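Local coordinates for addiction module toxin RelE (Helicobacter pylori, PDB 4LTT), which is the toxin of a bacterial toxin-antitoxin pair and probably acts as an endoribonuclease that cleaves messenger RNA, at residues A[15-20]-A[79-84]; A[28-33]-A[38-43]; A[45-50]-A[56-61]; A[68-71]-A[76-79]. All blocks are in the same frame, centred on the assembly; numbering follows the deposited sequence.

Contact 1 of 4, residues A[15-20]-A[79-84]; sequences DKLLLN and LRLGSH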
loop_
_atom_site.group_PDB
_atom_site.type_symbol
_atom_site.label_atom_id
_atom_site.label_comp_id
_atom_site.label_asym_id
_atom_site.label_seq_id
_atom_site.Cartn_x
_atom_site.Cartn_y
_atom_site.Cartn_z
ATOM N N ASP A 15 8.335 0.866 -9.221
ATOM C CA ASP A 15 9.172 0.734 -10.441
ATOM C C ASP A 15 10.037 -0.522 -10.304
ATOM O O ASP A 15 10.182 -1.273 -11.288
ATOM C CB ASP A 15 10.059 1.940 -10.552
ATOM C CG ASP A 15 9.284 3.204 -10.984
ATOM O OD1 ASP A 15 8.095 3.167 -11.267
ATOM O OD2 ASP A 15 9.944 4.276 -11.011
ATOM N N LYS A 16 10.565 -0.794 -9.133
ATOM C CA LYS A 16 11.335 -2.009 -8.848
ATOM C C LYS A 16 10.464 -3.228 -9.038
ATOM O O LYS A 16 10.876 -4.217 -9.700
ATOM C CB LYS A 16 11.827 -1.992 -7.382
ATOM C CG LYS A 16 12.528 -3.275 -6.884
ATOM C CD LYS A 16 12.658 -3.325 -5.357
ATOM C CE LYS A 16 13.222 -4.681 -4.920
ATOM N NZ LYS A 16 13.758 -4.631 -3.536
ATOM N N LEU A 17 9.245 -3.217 -8.504
ATOM C CA LEU A 17 8.343 -4.369 -8.713
ATOM C C LEU A 17 8.050 -4.602 -10.165
ATOM O O LEU A 17 7.987 -5.780 -10.589
ATOM C CB LEU A 17 7.069 -4.198 -7.876
ATOM C CG LEU A 17 7.169 -4.755 -6.449
ATOM C CD1 LEU A 17 6.150 -4.098 -5.547
ATOM C CD2 LEU A 17 7.052 -6.235 -6.436
ATOM N N LEU A 18 7.769 -3.560 -10.923
ATOM C CA LEU A 18 7.455 -3.744 -12.326
ATOM C C LEU A 18 8.600 -4.491 -13.071
ATOM O O LEU A 18 8.329 -5.400 -13.856
ATOM C CB LEU A 18 7.245 -2.400 -12.971
ATOM C CG LEU A 18 5.893 -1.755 -12.820
ATOM C CD1 LEU A 18 5.947 -0.522 -13.714
ATOM C CD2 LEU A 18 4.805 -2.628 -13.430
ATOM N N LEU A 19 9.835 -4.117 -12.740
ATOM C CA LEU A 19 11.000 -4.781 -13.376
ATOM C C LEU A 19 11.085 -6.215 -12.941
ATOM O O LEU A 19 11.773 -7.025 -13.625
ATOM C CB LEU A 19 12.298 -4.066 -13.023
ATOM C CG LEU A 19 12.452 -2.919 -13.976
ATOM C CD1 LEU A 19 13.329 -1.814 -13.337
ATOM C CD2 LEU A 19 12.954 -3.395 -15.354
ATOM N N ASN A 20 10.493 -6.611 -11.827
ATOM C CA ASN A 20 10.468 -7.972 -11.374
ATOM C C ASN A 20 9.182 -8.697 -11.739
ATOM O O ASN A 20 8.868 -9.709 -11.130
ATOM C CB ASN A 20 10.693 -8.020 -9.847
ATOM C CG ASN A 20 12.094 -7.544 -9.410
ATOM O OD1 ASN A 20 13.052 -7.773 -10.129
ATOM N ND2 ASN A 20 12.224 -7.049 -8.182
ATOM N N LEU A 79 2.573 4.935 0.670
ATOM C CA LEU A 79 3.901 5.047 1.246
ATOM C C LEU A 79 4.910 4.017 0.736
ATOM O O LEU A 79 6.038 4.381 0.357
ATOM C CB LEU A 79 3.798 4.996 2.772
ATOM C CG LEU A 79 5.108 5.317 3.491
ATOM C CD1 LEU A 79 5.330 6.787 3.348
ATOM C CD2 LEU A 79 5.059 4.933 4.987
ATOM N N ARG A 80 4.572 2.736 0.808
ATOM C CA ARG A 80 5.518 1.694 0.434
ATOM C C ARG A 80 4.721 0.622 -0.243
ATOM O O ARG A 80 3.524 0.416 -0.009
ATOM C CB ARG A 80 6.174 0.989 1.682
ATOM C CG ARG A 80 7.089 1.819 2.552
ATOM C CD ARG A 80 8.238 2.370 1.766
ATOM N NE ARG A 80 9.056 1.349 1.092
ATOM C CZ ARG A 80 10.148 0.735 1.533
ATOM N NH1 ARG A 80 10.636 1.014 2.747
ATOM N NH2 ARG A 80 10.839 -0.061 0.719
ATOM N N LEU A 81 5.425 -0.174 -1.068
ATOM C CA LEU A 81 4.845 -1.333 -1.721
ATOM C C LEU A 81 5.951 -2.355 -1.846
ATOM O O LEU A 81 6.903 -2.179 -2.623
ATOM C CB LEU A 81 4.369 -0.917 -3.104
ATOM C CG LEU A 81 3.648 -2.050 -3.908
ATOM C CD1 LEU A 81 2.262 -2.382 -3.318
ATOM C CD2 LEU A 81 3.513 -1.622 -5.399
ATOM N N GLY A 82 5.895 -3.420 -1.093
ATOM C CA GLY A 82 7.020 -4.398 -1.177
ATOM C C GLY A 82 6.888 -5.452 -0.107
ATOM O O GLY A 82 5.852 -5.618 0.526
ATOM N N SER A 83 7.931 -6.258 0.079
ATOM C CA SER A 83 7.889 -7.373 0.999
ATOM C C SER A 83 7.957 -6.906 2.463
ATOM O O SER A 83 8.437 -5.841 2.757
ATOM C CB SER A 83 9.052 -8.341 0.756
ATOM O OG SER A 83 10.236 -7.760 1.103
ATOM N N HIS A 84 7.586 -7.794 3.357
ATOM C CA HIS A 84 7.746 -7.533 4.761
ATOM C C HIS A 84 9.186 -7.186 5.110
ATOM O O HIS A 84 9.459 -6.224 5.800
ATOM C CB HIS A 84 7.298 -8.749 5.521
ATOM C CG HIS A 84 7.571 -8.656 6.971
ATOM N ND1 HIS A 84 6.861 -7.877 7.806
ATOM C CD2 HIS A 84 8.463 -9.331 7.708
ATOM C CE1 HIS A 84 7.323 -8.030 9.032
ATOM N NE2 HIS A 84 8.274 -8.933 8.998
#
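L17 meets L81 and G82 where helix 8-19 lies against strand 75-82, a helix-on-sheet packing within the RelE-family fold. The approach is made from the helix side by one methyl group, L17 CD1, and the backbones stay well apart, with L17 CA 7.7 Å from G82 CA. The apolar contact comes first: L17 CD1 lies 3.6 Å from L81 CD2, and the two leucines run obliquely past each other. L81 is turned to meet it by a first torsion of -177°, which sets CG opposite the backbone N. F22 touches both leucines, and F10 and F14 of helix 8-19 also pack on L81, so the pair belongs to a larger apolar core.

No hydrogen bond joins the two ranges directly. D13, earlier on helix 8-19, ties that helix to strand 75-82: its OD2 accepts from L81 N and forms a salt bridge with R80 NE. E86 bridges the two ranges themselves, holding K16 NZ through OE2 and S83 N through OE1. S83 is the N-cap of the helix that begins at H84, the predicted proton donor. The remaining contacts are with the strand backbone, where L17 CD1 sits 4.5 Å from G82 CA and 3.6 Å from L81 O.

Contact 2 of 4, residues A[28-33]-A[38-43]; sequences NEVILT and EPLDPQ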
loop_
_atom_site.group_PDB
_atom_site.type_symbol
_atom_site.label_atom_id
_atom_site.label_comp_id
_atom_site.label_asym_id
_atom_site.label_seq_id
_atom_site.Cartn_x
_atom_site.Cartn_y
_atom_site.Cartn_z
ATOM N N ASN A 28 -4.449 -1.722 -8.479
ATOM C CA ASN A 28 -5.275 -0.644 -8.929
ATOM C C ASN A 28 -6.689 -0.746 -8.371
ATOM O O ASN A 28 -7.313 0.295 -8.062
ATOM C CB ASN A 28 -5.249 -0.540 -10.471
ATOM C CG ASN A 28 -3.979 -0.010 -11.010
ATOM O OD1 ASN A 28 -3.276 0.725 -10.341
ATOM N ND2 ASN A 28 -3.621 -0.469 -12.216
ATOM N N GLU A 29 -7.217 -1.943 -8.341
ATOM C CA GLU A 29 -8.534 -2.113 -7.772
ATOM C C GLU A 29 -8.582 -1.782 -6.296
ATOM O O GLU A 29 -9.535 -1.147 -5.802
ATOM C CB GLU A 29 -8.999 -3.544 -7.983
ATOM C CG GLU A 29 -10.399 -3.890 -7.523
ATOM C CD GLU A 29 -10.552 -5.399 -7.507
ATOM O OE1 GLU A 29 -9.908 -6.085 -6.679
ATOM O OE2 GLU A 29 -11.235 -5.927 -8.335
ATOM N N VAL A 30 -7.561 -2.211 -5.560
ATOM C CA VAL A 30 -7.445 -1.882 -4.112
ATOM C C VAL A 30 -7.350 -0.351 -3.911
ATOM O O VAL A 30 -8.047 0.202 -3.045
ATOM C CB VAL A 30 -6.224 -2.561 -3.509
ATOM C CG1 VAL A 30 -5.854 -1.952 -2.100
ATOM C CG2 VAL A 30 -6.403 -4.069 -3.457
ATOM N N ILE A 31 -6.525 0.313 -4.739
ATOM C CA ILE A 31 -6.378 1.734 -4.599
ATOM C C ILE A 31 -7.722 2.416 -4.813
ATOM O O ILE A 31 -8.088 3.337 -4.058
ATOM C CB ILE A 31 -5.281 2.266 -5.554
ATOM C CG1 ILE A 31 -3.899 1.858 -5.022
ATOM C CG2 ILE A 31 -5.388 3.783 -5.706
ATOM C CD1 ILE A 31 -2.818 2.030 -6.027
ATOM N N LEU A 32 -8.474 1.998 -5.842
ATOM C CA LEU A 32 -9.744 2.656 -6.080
ATOM C C LEU A 32 -10.694 2.458 -4.884
ATOM O O LEU A 32 -11.394 3.408 -4.458
ATOM C CB LEU A 32 -10.354 2.110 -7.379
ATOM C CG LEU A 32 -11.747 2.729 -7.708
ATOM C CD1 LEU A 32 -11.660 4.216 -7.930
ATOM C CD2 LEU A 32 -12.358 1.984 -8.909
ATOM N N THR A 33 -10.744 1.240 -4.357
ATOM C CA THR A 33 -11.582 0.955 -3.202
ATOM C C THR A 33 -11.213 1.857 -2.011
ATOM O O THR A 33 -12.099 2.413 -1.388
ATOM C CB THR A 33 -11.423 -0.517 -2.810
ATOM O OG1 THR A 33 -11.849 -1.302 -3.949
ATOM C CG2 THR A 33 -12.259 -0.913 -1.629
ATOM N N GLU A 38 -14.098 2.577 1.009
ATOM C CA GLU A 38 -14.816 1.352 1.116
ATOM C C GLU A 38 -13.883 0.261 1.679
ATOM O O GLU A 38 -12.675 0.312 1.513
ATOM C CB GLU A 38 -15.358 0.901 -0.234
ATOM C CG GLU A 38 -16.427 1.886 -0.761
ATOM C CD GLU A 38 -16.865 1.625 -2.199
ATOM O OE1 GLU A 38 -16.252 0.838 -2.878
ATOM O OE2 GLU A 38 -17.778 2.318 -2.588
ATOM N N PRO A 39 -14.487 -0.734 2.374
ATOM C CA PRO A 39 -13.632 -1.785 3.069
ATOM C C PRO A 39 -13.053 -2.754 2.071
ATOM O O PRO A 39 -13.649 -3.092 1.032
ATOM C CB PRO A 39 -14.622 -2.435 4.035
ATOM C CG PRO A 39 -15.947 -2.276 3.360
ATOM C CD PRO A 39 -15.921 -0.936 2.669
ATOM N N LEU A 40 -11.861 -3.238 2.387
ATOM C CA LEU A 40 -11.245 -4.267 1.581
ATOM C C LEU A 40 -11.758 -5.680 2.026
ATOM O O LEU A 40 -12.127 -5.913 3.169
ATOM C CB LEU A 40 -9.765 -4.189 1.722
ATOM C CG LEU A 40 -9.116 -2.946 1.143
ATOM C CD1 LEU A 40 -7.638 -2.939 1.377
ATOM C CD2 LEU A 40 -9.309 -2.882 -0.392
ATOM N N ASP A 41 -11.804 -6.593 1.075
ATOM C CA ASP A 41 -12.306 -7.927 1.390
ATOM C C ASP A 41 -11.212 -8.738 2.120
ATOM O O ASP A 41 -10.091 -8.285 2.258
ATOM C CB ASP A 41 -12.802 -8.594 0.170
ATOM C CG ASP A 41 -11.749 -9.058 -0.651
ATOM O OD1 ASP A 41 -11.647 -8.557 -1.772
ATOM O OD2 ASP A 41 -11.022 -10.040 -0.241
ATOM N N PRO A 42 -11.544 -9.915 2.667
ATOM C CA PRO A 42 -10.704 -10.518 3.670
ATOM C C PRO A 42 -9.369 -10.988 3.180
ATOM O O PRO A 42 -8.451 -11.057 4.009
ATOM C CB PRO A 42 -11.565 -11.720 4.175
ATOM C CG PRO A 42 -12.949 -11.284 3.916
ATOM C CD PRO A 42 -12.860 -10.630 2.567
ATOM N N GLN A 43 -9.218 -11.261 1.918
ATOM C CA GLN A 43 -7.959 -11.672 1.426
ATOM C C GLN A 43 -6.866 -10.615 1.612
ATOM O O GLN A 43 -5.740 -10.976 1.627
ATOM C CB GLN A 43 -8.049 -12.179 -0.041
ATOM C CG GLN A 43 -8.653 -11.208 -1.013
ATOM C CD GLN A 43 -9.196 -11.853 -2.282
ATOM O OE1 GLN A 43 -10.121 -11.318 -2.889
ATOM N NE2 GLN A 43 -8.591 -12.995 -2.713
HETATM O O HOH W 1 -15.100 -1.442 -3.213
#
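T33 and E38 are joined by a 6→1 backbone bond at the C-terminal end of helix 25-35, where the chain reverses and runs back along the helix as a loop. E38 N donates to T33 O over 3.1 Å with an N-H...O angle of 161°, so the bond is fairly straight.

The side chain of T33 is divided between two tasks. Its first torsion of -60° places OG1 beside the backbone N and swings CG2 out over the returning loop. There CG2 is 3.4 Å from E38 O and 3.9 Å from E38 CB, and it also meets the end of L40, with L40 CD2 at 3.8 Å. L40 itself has CG opposite its carbonyl carbon (chi1 -67°) and an extended second torsion, which carries its methyls inward to the helix. V30 presents CG1 to them, and the two side chains cross at about a right angle, V30 CG1 to L40 CD2 being 4.0 Å. C59 of strand 57-60 touches both V30 and L40, continuing this apolar cluster into the sheet.

On the polar side a water bridges the ranges: it donates to E38 OE1 at 2.6 Å and, weakly, to T33 OG1 at 3.3 Å.

Contact 3 of 4, residues A[45-50]-A[56-61]; sequences QDHALK and FRECHI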
loop_
_atom_site.group_PDB
_atom_site.type_symbol
_atom_site.label_atom_id
_atom_site.label_comp_id
_atom_site.label_asym_id
_atom_site.label_seq_id
_atom_site.Cartn_x
_atom_site.Cartn_y
_atom_site.Cartn_z
ATOM N N GLN A 45 -6.275 -8.695 4.162
ATOM C CA GLN A 45 -5.679 -8.552 5.532
ATOM C C GLN A 45 -5.414 -7.121 5.900
ATOM O O GLN A 45 -4.412 -6.787 6.512
ATOM C CB GLN A 45 -4.407 -9.351 5.667
ATOM C CG GLN A 45 -4.674 -10.873 5.512
ATOM C CD GLN A 45 -3.356 -11.622 5.679
ATOM O OE1 GLN A 45 -2.653 -11.444 6.657
ATOM N NE2 GLN A 45 -3.003 -12.408 4.695
ATOM N N ASP A 46 -6.385 -6.275 5.606
ATOM C CA ASP A 46 -6.222 -4.817 5.828
ATOM C C ASP A 46 -6.263 -4.505 7.343
ATOM O O ASP A 46 -7.156 -5.039 8.070
ATOM C CB ASP A 46 -7.353 -4.053 5.114
ATOM C CG ASP A 46 -7.144 -2.598 5.155
ATOM O OD1 ASP A 46 -6.093 -2.171 4.728
ATOM O OD2 ASP A 46 -8.026 -1.851 5.634
ATOM N N HIS A 47 -5.340 -3.743 7.854
ATOM C CA HIS A 47 -5.312 -3.415 9.273
ATOM C C HIS A 47 -4.469 -2.245 9.579
ATOM O O HIS A 47 -3.663 -1.813 8.741
ATOM C CB HIS A 47 -4.839 -4.661 10.064
ATOM C CG HIS A 47 -3.413 -5.081 9.768
ATOM N ND1 HIS A 47 -3.046 -5.792 8.674
ATOM C CD2 HIS A 47 -2.264 -4.900 10.534
ATOM C CE1 HIS A 47 -1.715 -6.077 8.730
ATOM N NE2 HIS A 47 -1.226 -5.475 9.839
ATOM N N ALA A 48 -4.548 -1.727 10.805
ATOM C CA ALA A 48 -3.727 -0.655 11.251
ATOM C C ALA A 48 -2.425 -1.162 11.751
ATOM O O ALA A 48 -2.340 -2.184 12.497
ATOM C CB ALA A 48 -4.480 0.122 12.345
ATOM N N LEU A 49 -1.338 -0.491 11.369
ATOM C CA LEU A 49 -0.006 -0.778 11.932
ATOM C C LEU A 49 0.145 -0.202 13.325
ATOM O O LEU A 49 -0.666 0.603 13.824
ATOM C CB LEU A 49 1.080 -0.249 11.041
ATOM C CG LEU A 49 1.079 -0.879 9.639
ATOM C CD1 LEU A 49 2.085 -0.087 8.759
ATOM C CD2 LEU A 49 1.465 -2.352 9.809
ATOM N N LYS A 50 1.166 -0.676 14.020
ATOM C CA LYS A 50 1.407 -0.274 15.431
ATOM C C LYS A 50 2.756 0.280 15.571
ATOM O O LYS A 50 3.597 0.337 14.698
ATOM C CB LYS A 50 1.198 -1.445 16.389
ATOM C CG LYS A 50 -0.181 -2.110 16.233
ATOM C CD LYS A 50 -1.371 -1.425 16.926
ATOM C CE LYS A 50 -2.490 -0.881 16.007
ATOM N NZ LYS A 50 -3.869 -0.582 16.604
ATOM N N PHE A 56 -0.248 4.666 9.987
ATOM C CA PHE A 56 -0.394 3.987 8.722
ATOM C C PHE A 56 -1.123 2.678 8.851
ATOM O O PHE A 56 -1.156 2.055 9.932
ATOM C CB PHE A 56 0.987 3.829 8.038
ATOM C CG PHE A 56 1.481 5.160 7.486
ATOM C CD1 PHE A 56 1.300 5.488 6.133
ATOM C CD2 PHE A 56 2.029 6.119 8.296
ATOM C CE1 PHE A 56 1.734 6.723 5.616
ATOM C CE2 PHE A 56 2.457 7.376 7.773
ATOM C CZ PHE A 56 2.254 7.661 6.441
ATOM N N ARG A 57 -1.643 2.221 7.740
ATOM C CA ARG A 57 -2.310 0.911 7.606
ATOM C C ARG A 57 -1.546 0.079 6.594
ATOM O O ARG A 57 -0.743 0.586 5.783
ATOM C CB ARG A 57 -3.765 1.106 7.113
ATOM C CG ARG A 57 -4.628 1.895 8.127
ATOM C CD ARG A 57 -6.106 2.003 7.647
ATOM N NE ARG A 57 -6.765 0.727 7.589
ATOM C CZ ARG A 57 -7.272 0.072 8.616
ATOM N NH1 ARG A 57 -7.196 0.603 9.843
ATOM N NH2 ARG A 57 -7.749 -1.143 8.435
ATOM N N GLU A 58 -1.869 -1.201 6.567
ATOM C CA GLU A 58 -1.175 -2.165 5.683
ATOM C C GLU A 58 -2.254 -3.134 5.106
ATOM O O GLU A 58 -3.120 -3.590 5.865
ATOM C CB GLU A 58 -0.190 -3.026 6.523
ATOM C CG GLU A 58 0.613 -4.027 5.667
ATOM C CD GLU A 58 1.178 -5.145 6.547
ATOM O OE1 GLU A 58 2.234 -4.892 7.127
ATOM O OE2 GLU A 58 0.600 -6.227 6.717
ATOM N N CYS A 59 -2.134 -3.421 3.801
ATOM C CA CYS A 59 -2.918 -4.503 3.237
ATOM C C CYS A 59 -1.961 -5.343 2.396
ATOM O O CYS A 59 -0.830 -4.945 2.068
ATOM C CB CYS A 59 -4.129 -4.011 2.473
ATOM S SG CYS A 59 -3.771 -3.042 1.029
ATOM N N HIS A 60 -2.422 -6.542 2.101
ATOM C CA HIS A 60 -1.595 -7.501 1.298
ATOM C C HIS A 60 -2.094 -7.566 -0.107
ATOM O O HIS A 60 -3.223 -8.054 -0.328
ATOM C CB HIS A 60 -1.799 -8.890 1.805
ATOM C CG HIS A 60 -1.023 -9.244 2.971
ATOM N ND1 HIS A 60 -1.098 -8.623 4.103
ATOM C CD2 HIS A 60 -0.212 -10.361 3.173
ATOM C CE1 HIS A 60 -0.324 -9.270 5.012
ATOM N NE2 HIS A 60 0.211 -10.314 4.407
ATOM N N ILE A 61 -1.317 -7.115 -1.032
ATOM C CA ILE A 61 -1.647 -7.240 -2.482
ATOM C C ILE A 61 -1.359 -8.661 -2.982
ATOM O O ILE A 61 -2.167 -9.242 -3.732
ATOM C CB ILE A 61 -0.915 -6.171 -3.263
ATOM C CG1 ILE A 61 -1.131 -4.769 -2.695
ATOM C CG2 ILE A 61 -1.282 -6.218 -4.780
ATOM C CD1 ILE A 61 -2.546 -4.250 -2.642
HETATM O O HOH W 2 -1.828 2.772 12.589
#
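H47 and E58 form an antiparallel hydrogen-bonded pair, H47 N to E58 O 3.0 Å and E58 N to H47 O 2.9 Å, followed by the non-hydrogen-bonded pair A48 with R57 and then by a bond from L49 N to F56 O. A water donating to both L49 O and F56 O bridges the same two residues a second time.

Among the side chains, D46 and R57 make a salt bridge in which R57 NH2 gives D46 OD2 a bond of 2.9 Å at 161°. The acceptor lies close to the guanidinium plane, but the donor reaches it from above the carboxylate plane. Y69 OH is bonded to both D46 OD1 and R57 NE, steadying the pair from the next strand. One guanidinium face rests over the backbone at H47 C and A48 N.

H47 has CG between its backbone N and carbonyl carbon (chi1 65°), and its ring is held by ND1 donating in plane to Q45 O at 2.7 Å. E58 runs alongside, with OE2 3.1 Å from H47 CE1. L49 CD2 comes across the E58 stem, 3.7 Å from E58 CB. Further along, the Q45 amide stacks over one face of the H60 ring, their planes 24° apart.

This is a beta hairpin at the sheet edge, and it carries E58, a copper ligand seen in another crystal of this protein; no copper is bound here.

Contact 4 of 4, residues A[68-71]-A[76-79]; sequences VYLV and LILL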
loop_
_atom_site.group_PDB
_atom_site.type_symbol
_atom_site.label_atom_id
_atom_site.label_comp_id
_atom_site.label_asym_id
_atom_site.label_seq_id
_atom_site.Cartn_x
_atom_site.Cartn_y
_atom_site.Cartn_z
ATOM N N VAL A 68 1.541 -0.086 2.147
ATOM C CA VAL A 68 1.447 0.736 3.366
ATOM C C VAL A 68 0.874 2.057 2.955
ATOM O O VAL A 68 1.409 2.691 1.990
ATOM C CB VAL A 68 2.806 0.874 4.062
ATOM C CG1 VAL A 68 2.669 1.779 5.290
ATOM C CG2 VAL A 68 3.322 -0.502 4.490
ATOM N N TYR A 69 -0.215 2.494 3.607
ATOM C CA TYR A 69 -0.972 3.664 3.128
ATOM C C TYR A 69 -1.580 4.358 4.286
ATOM O O TYR A 69 -1.649 3.842 5.410
ATOM C CB TYR A 69 -2.049 3.239 2.091
ATOM C CG TYR A 69 -3.165 2.460 2.727
ATOM C CD1 TYR A 69 -4.286 3.138 3.229
ATOM C CD2 TYR A 69 -3.126 1.100 2.860
ATOM C CE1 TYR A 69 -5.333 2.415 3.807
ATOM C CE2 TYR A 69 -4.135 0.383 3.483
ATOM C CZ TYR A 69 -5.245 1.055 3.969
ATOM O OH TYR A 69 -6.268 0.374 4.583
ATOM N N LEU A 70 -2.098 5.561 4.036
ATOM C CA LEU A 70 -2.771 6.364 5.053
ATOM C C LEU A 70 -3.816 7.234 4.393
ATOM O O LEU A 70 -3.528 7.965 3.430
ATOM C CB LEU A 70 -1.745 7.249 5.801
ATOM C CG LEU A 70 -2.346 8.233 6.805
ATOM C CD1 LEU A 70 -3.016 7.553 7.965
ATOM C CD2 LEU A 70 -1.246 9.144 7.299
ATOM N N VAL A 71 -4.999 7.301 4.985
ATOM C CA VAL A 71 -5.985 8.310 4.598
ATOM C C VAL A 71 -5.785 9.500 5.540
ATOM O O VAL A 71 -5.888 9.330 6.778
ATOM C CB VAL A 71 -7.392 7.726 4.712
ATOM C CG1 VAL A 71 -8.457 8.831 4.516
ATOM C CG2 VAL A 71 -7.619 6.665 3.703
ATOM N N LEU A 76 -5.377 9.959 -0.132
ATOM C CA LEU A 76 -4.893 8.633 0.107
ATOM C C LEU A 76 -3.409 8.637 -0.182
ATOM O O LEU A 76 -3.011 8.880 -1.328
ATOM C CB LEU A 76 -5.613 7.634 -0.829
ATOM C CG LEU A 76 -5.007 6.202 -0.728
ATOM C CD1 LEU A 76 -5.188 5.618 0.651
ATOM C CD2 LEU A 76 -5.676 5.334 -1.709
ATOM N N ILE A 77 -2.605 8.504 0.858
ATOM C CA ILE A 77 -1.142 8.519 0.761
ATOM C C ILE A 77 -0.664 7.108 0.570
ATOM O O ILE A 77 -0.901 6.259 1.442
ATOM C CB ILE A 77 -0.536 9.149 2.024
ATOM C CG1 ILE A 77 -0.974 10.598 2.232
ATOM C CG2 ILE A 77 0.997 9.115 1.914
ATOM C CD1 ILE A 77 -0.778 11.062 3.684
ATOM N N LEU A 78 0.073 6.855 -0.501
ATOM C CA LEU A 78 0.710 5.577 -0.697
ATOM C C LEU A 78 2.163 5.672 -0.374
ATOM O O LEU A 78 2.868 6.497 -0.943
ATOM C CB LEU A 78 0.526 5.100 -2.142
ATOM C CG LEU A 78 -0.953 5.040 -2.613
ATOM C CD1 LEU A 78 -1.025 4.275 -3.927
ATOM C CD2 LEU A 78 -1.845 4.282 -1.594
ATOM N N LEU A 79 2.573 4.935 0.670
ATOM C CA LEU A 79 3.901 5.047 1.246
ATOM C C LEU A 79 4.910 4.017 0.736
ATOM O O LEU A 79 6.038 4.381 0.357
ATOM C CB LEU A 79 3.798 4.996 2.772
ATOM C CG LEU A 79 5.108 5.317 3.491
ATOM C CD1 LEU A 79 5.330 6.787 3.348
ATOM C CD2 LEU A 79 5.059 4.933 4.987
#
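L76 CD1 is a bump filling the hollow between Y69 and V71 in this antiparallel hairpin, whose segment axes, 68-71 and 76-79, come within 4.6 Å at their closest, with N-to-C directions 160° apart. The methyl is 3.7 Å from Y69 CD1, reaching the ring obliquely, and 4.0 Å from V71 CG2. A first torsion of 70° at Y69, with CG between the backbone N and the carbonyl carbon, turns the ring to the place where L76 CD1 meets it. The Y69 stem fills the next gap, against L78, with Y69 CB 3.8 Å from L78 CD2. This face, made by Y69, V71, L76 and L78, turns toward helix 25-35, where L34 touches Y69 and L76, and I31 touches L78.

On the reverse face L70 and I77 lie side by side, pointing the same way, L70 CD2 to I77 CD1 4.1 Å. V68 and L79 do likewise, V68 CG1 meeting L79 CD2 at 4.0 Å. F56 packs on V68 and L70, and F88 of helix 84-88 also reaches V68.

L70 and I77 form a hydrogen-bonded pair, I77 N to L70 O being 2.8 Å, while L79 N donates to V68 O. L79 and R80 both face V68, a classic beta bulge that inserts an extra residue opposite one valine.

The Y69 hydroxyl finds its polar partners, D46 and R57, beyond this strand pair. Across the contact itself every meeting of side chains is apolar, so the backbone bonds carry the polar part and set the register, while shape sets the fit.

How the contacts relate
Contacts 1, 3 and 4 share one mixed sheet, while contact 2 closes off the helix that packs on it. Contacts 3 and 4 are closest, with centres about 10 Å apart, and Y69 OH reaches D46 OD1 at 2.6 Å. Contact 4 passes straight into contact 1 through the shared L79, and F56 CE1 of contact 3 meets L79 CD2 at 3.8 Å. From the helix side, I31 CD1 of contact 2 sits 3.6 Å from L78 CD1 of contact 4. The copper ligands E58 (contact 3) and H84 (contact 1) lie about 6 Å apart between side chains, so the two contacts bring both to one site, with V68 about 5 Å from E58.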